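Local coordinates for protein putative oxidoreductase (Gluconobacter oxydans, PDB 3WJ7) that is a putative oxidoreductase of the short-chain dehydrogenase/reductase (SDR) family that probably uses a nicotinamide coenzyme and may act on aldehydes, at residues Val179-Pro187 with Asn216-His227. Numbering follows the deposited sequence.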
loop_
_atom_site.group_PDB
_atom_site.type_symbol
_atom_site.label_atom_id
_atom_site.label_comp_id
_atom_site.label_asym_id
_atom_site.label_seq_id
_atom_site.Cartn_x
_atom_site.Cartn_y
_atom_site.Cartn_z
ATOM N N VAL A 179 -21.414 -17.168 -6.867
ATOM C CA VAL A 179 -20.954 -17.589 -8.156
ATOM C C VAL A 179 -19.456 -17.161 -8.256
ATOM O O VAL A 179 -19.054 -16.093 -7.760
ATOM C CB VAL A 179 -21.945 -16.917 -9.116
ATOM C CG1 VAL A 179 -21.326 -16.177 -10.273
ATOM C CG2 VAL A 179 -23.092 -17.873 -9.496
ATOM N N ASN A 180 -18.631 -18.025 -8.830
ATOM C CA ASN A 180 -17.204 -17.831 -9.011
ATOM C C ASN A 180 -16.840 -18.044 -10.506
ATOM O O ASN A 180 -16.451 -19.132 -10.915
ATOM C CB ASN A 180 -16.429 -18.838 -8.151
ATOM C CG ASN A 180 -16.760 -18.747 -6.655
ATOM O OD1 ASN A 180 -15.978 -18.184 -5.870
ATOM N ND2 ASN A 180 -17.892 -19.319 -6.247
ATOM N N PRO A 181 -16.985 -17.015 -11.338
ATOM C CA PRO A 181 -16.545 -17.096 -12.735
ATOM C C PRO A 181 -15.024 -17.290 -12.841
ATOM O O PRO A 181 -14.296 -16.852 -11.961
ATOM C CB PRO A 181 -16.862 -15.713 -13.288
ATOM C CG PRO A 181 -17.745 -15.045 -12.279
ATOM C CD PRO A 181 -17.434 -15.667 -10.965
ATOM N N SER A 182 -14.567 -17.983 -13.881
ATOM C CA SER A 182 -13.150 -18.079 -14.171
ATOM C C SER A 182 -12.786 -16.817 -14.958
ATOM O O SER A 182 -13.246 -15.727 -14.634
ATOM C CB SER A 182 -12.837 -19.351 -14.971
ATOM O OG SER A 182 -13.533 -19.382 -16.219
ATOM N N THR A 183 -11.994 -16.939 -16.007
ATOM C CA THR A 183 -11.599 -15.752 -16.732
ATOM C C THR A 183 -12.354 -15.551 -18.040
ATOM O O THR A 183 -12.172 -16.284 -18.988
ATOM C CB THR A 183 -10.050 -15.541 -16.783
ATOM O OG1 THR A 183 -9.611 -15.151 -18.100
ATOM C CG2 THR A 183 -9.276 -16.707 -16.248
ATOM N N PRO A 184 -13.263 -14.562 -18.064
ATOM C CA PRO A 184 -14.219 -14.482 -19.161
ATOM C C PRO A 184 -13.638 -13.791 -20.367
ATOM O O PRO A 184 -12.994 -12.786 -20.236
ATOM C CB PRO A 184 -15.309 -13.618 -18.600
ATOM C CG PRO A 184 -14.599 -12.703 -17.633
ATOM C CD PRO A 184 -13.500 -13.529 -17.028
ATOM N N VAL A 185 -13.891 -14.360 -21.542
ATOM C CA VAL A 185 -13.449 -13.826 -22.801
ATOM C C VAL A 185 -14.690 -13.792 -23.661
ATOM O O VAL A 185 -15.614 -14.586 -23.462
ATOM C CB VAL A 185 -12.390 -14.756 -23.409
ATOM C CG1 VAL A 185 -12.066 -14.423 -24.834
ATOM C CG2 VAL A 185 -11.147 -14.722 -22.555
ATOM N N GLY A 186 -14.741 -12.857 -24.591
ATOM C CA GLY A 186 -15.826 -12.823 -25.549
ATOM C C GLY A 186 -15.982 -11.500 -26.243
ATOM O O GLY A 186 -15.059 -10.662 -26.216
ATOM N N PRO A 187 -17.144 -11.291 -26.866
ATOM C CA PRO A 187 -17.345 -10.046 -27.600
ATOM C C PRO A 187 -17.638 -8.913 -26.646
ATOM O O PRO A 187 -17.922 -9.154 -25.475
ATOM C CB PRO A 187 -18.548 -10.358 -28.505
ATOM C CG PRO A 187 -19.287 -11.432 -27.801
ATOM C CD PRO A 187 -18.222 -12.257 -27.112
ATOM N N ASN A 216 -8.264 -20.894 -16.837
ATOM C CA ASN A 216 -9.508 -21.445 -17.257
ATOM C C ASN A 216 -10.219 -20.295 -17.921
ATOM O O ASN A 216 -10.476 -19.280 -17.265
ATOM C CB ASN A 216 -10.275 -21.871 -16.015
ATOM C CG ASN A 216 -11.599 -22.551 -16.316
ATOM O OD1 ASN A 216 -12.498 -21.970 -16.922
ATOM N ND2 ASN A 216 -11.739 -23.764 -15.822
ATOM N N ILE A 217 -10.564 -20.475 -19.200
ATOM C CA ILE A 217 -11.316 -19.494 -19.983
ATOM C C ILE A 217 -12.784 -19.873 -20.161
ATOM O O ILE A 217 -13.124 -21.050 -20.289
ATOM C CB ILE A 217 -10.607 -19.218 -21.314
ATOM C CG1 ILE A 217 -9.464 -18.253 -20.983
ATOM C CG2 ILE A 217 -11.537 -18.560 -22.330
ATOM C CD1 ILE A 217 -8.364 -18.279 -21.971
ATOM N N VAL A 218 -13.649 -18.866 -20.142
ATOM C CA VAL A 218 -15.063 -19.082 -20.126
ATOM C C VAL A 218 -15.705 -17.997 -20.910
ATOM O O VAL A 218 -15.342 -16.841 -20.768
ATOM C CB VAL A 218 -15.634 -19.044 -18.693
ATOM C CG1 VAL A 218 -15.310 -17.714 -17.988
ATOM C CG2 VAL A 218 -17.121 -19.320 -18.727
ATOM N N HIS A 219 -16.658 -18.365 -21.754
ATOM C CA HIS A 219 -17.353 -17.375 -22.539
ATOM C C HIS A 219 -18.079 -16.454 -21.565
ATOM O O HIS A 219 -18.698 -16.923 -20.619
ATOM C CB HIS A 219 -18.337 -18.036 -23.512
ATOM C CG HIS A 219 -18.702 -17.164 -24.662
ATOM N ND1 HIS A 219 -19.421 -15.996 -24.503
ATOM C CD2 HIS A 219 -18.405 -17.256 -25.978
ATOM C CE1 HIS A 219 -19.537 -15.396 -25.679
ATOM N NE2 HIS A 219 -18.937 -16.144 -26.590
ATOM N N VAL A 220 -17.967 -15.152 -21.796
ATOM C CA VAL A 220 -18.630 -14.128 -20.999
ATOM C C VAL A 220 -20.138 -14.346 -20.950
ATOM O O VAL A 220 -20.775 -14.128 -19.910
ATOM C CB VAL A 220 -18.287 -12.698 -21.501
ATOM C CG1 VAL A 220 -19.029 -12.369 -22.782
ATOM C CG2 VAL A 220 -18.637 -11.649 -20.465
ATOM N N ASP A 221 -20.710 -14.794 -22.065
ATOM C CA ASP A 221 -22.175 -15.063 -22.132
ATOM C C ASP A 221 -22.560 -16.299 -21.333
ATOM O O ASP A 221 -23.687 -16.449 -20.903
ATOM C CB ASP A 221 -22.648 -15.144 -23.582
ATOM C CG ASP A 221 -22.640 -13.762 -24.274
ATOM O OD1 ASP A 221 -22.917 -12.775 -23.578
ATOM O OD2 ASP A 221 -22.363 -13.649 -25.497
ATOM N N ASP A 222 -21.595 -17.168 -21.103
ATOM C CA ASP A 222 -21.838 -18.336 -20.307
ATOM C C ASP A 222 -21.773 -18.002 -18.856
ATOM O O ASP A 222 -22.553 -18.557 -18.099
ATOM C CB ASP A 222 -20.870 -19.453 -20.653
ATOM C CG ASP A 222 -21.201 -20.080 -21.964
ATOM O OD1 ASP A 222 -22.386 -20.028 -22.351
ATOM O OD2 ASP A 222 -20.290 -20.578 -22.642
ATOM N N VAL A 223 -20.857 -17.104 -18.472
ATOM C CA VAL A 223 -20.859 -16.552 -17.132
ATOM C C VAL A 223 -22.222 -15.941 -16.842
ATOM O O VAL A 223 -22.824 -16.186 -15.779
ATOM C CB VAL A 223 -19.810 -15.436 -17.008
ATOM C CG1 VAL A 223 -19.958 -14.664 -15.695
ATOM C CG2 VAL A 223 -18.425 -16.028 -17.138
ATOM N N ALA A 224 -22.675 -15.121 -17.794
ATOM C CA ALA A 224 -23.923 -14.396 -17.662
ATOM C C ALA A 224 -25.087 -15.349 -17.437
ATOM O O ALA A 224 -25.889 -15.185 -16.502
ATOM C CB ALA A 224 -24.164 -13.497 -18.880
ATOM N N GLU A 225 -25.169 -16.361 -18.282
ATOM C CA GLU A 225 -26.272 -17.288 -18.239
ATOM C C GLU A 225 -26.202 -17.989 -16.883
ATOM O O GLU A 225 -27.227 -18.141 -16.182
ATOM C CB GLU A 225 -26.160 -18.268 -19.429
ATOM C CG GLU A 225 -27.007 -19.546 -19.351
ATOM C CD GLU A 225 -28.543 -19.364 -19.414
ATOM O OE1 GLU A 225 -29.063 -18.261 -19.756
ATOM O OE2 GLU A 225 -29.235 -20.374 -19.123
ATOM N N GLY A 226 -24.996 -18.397 -16.504
ATOM C CA GLY A 226 -24.802 -19.090 -15.233
ATOM C C GLY A 226 -25.300 -18.294 -14.029
ATOM O O GLY A 226 -25.751 -18.884 -13.049
ATOM N N HIS A 227 -25.238 -16.959 -14.087
ATOM C CA HIS A 227 -25.830 -16.152 -13.028
ATOM C C HIS A 227 -27.345 -16.366 -12.987
ATOM O O HIS A 227 -27.939 -16.440 -11.914
ATOM C CB HIS A 227 -25.566 -14.661 -13.237
ATOM C CG HIS A 227 -24.172 -14.223 -12.931
ATOM N ND1 HIS A 227 -23.877 -13.358 -11.896
ATOM C CD2 HIS A 227 -23.001 -14.468 -13.558
ATOM C CE1 HIS A 227 -22.577 -13.125 -11.876
ATOM N NE2 HIS A 227 -22.023 -13.789 -12.872
#
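Four backbone hydrogen bonds join Thr-183 and Val-185 to the strand ending at His-219 and the first residue of the helix after it, in parallel register. Thr-183 N gives to Asn-216 O and its carbonyl takes Val-218 N; Val-185 N gives to Val-218 O at 3.0 Å. The last bond, Val-220 N to Val-185 O at 2.9 Å, already uses the first turn of the helix, so strand pairing runs straight into the helix start. Ser-182, just before the paired residues, adds a side-chain bond: with chi1 at 60°, OG lies between the backbone N and carbonyl carbon and donates to Asn-216 OD1 over 2.9 Å, arriving from above the carbonyl plane. That oxygen also accepts from Gly-244 N, while Asn-216 ND2 reaches Asn-246, which ties the side-chain amide to strand 239-248.

His-219 is the N-cap of helix 220-233. His-219 ND1 accepts Asp-221 N in the ring plane at 3.0 Å, and NE2 bonds Asp-330, so both ring nitrogens are engaged. Val-185 O lies over one ring face, and Pro-187 CD comes within 3.7 Å of His-219 CE1.

Apolar contacts complete the join. Val-185 CG2 meets Ile-217 CG2 at 3.9 Å; Pro-184 CB packs against Val-218, Val-220 and Val-223. Further back along the strand, Pro-181 crosses Val-223 at about a right angle, and Val-179 CG1 sits over the His-227 ring in a CH-pi contact, 3.8 Å from its centroid.

In this Rossmann-type SDR domain, helix residues 220-227 run back antiparallel to strand residues 179-181 and pack on the sheet beside helix 24-35, whose Phe-24, Val-25 and Val-29 touch Val-220, Val-223 and His-227. Strand 176-185 pairs on with strands 120-124 and 239-248.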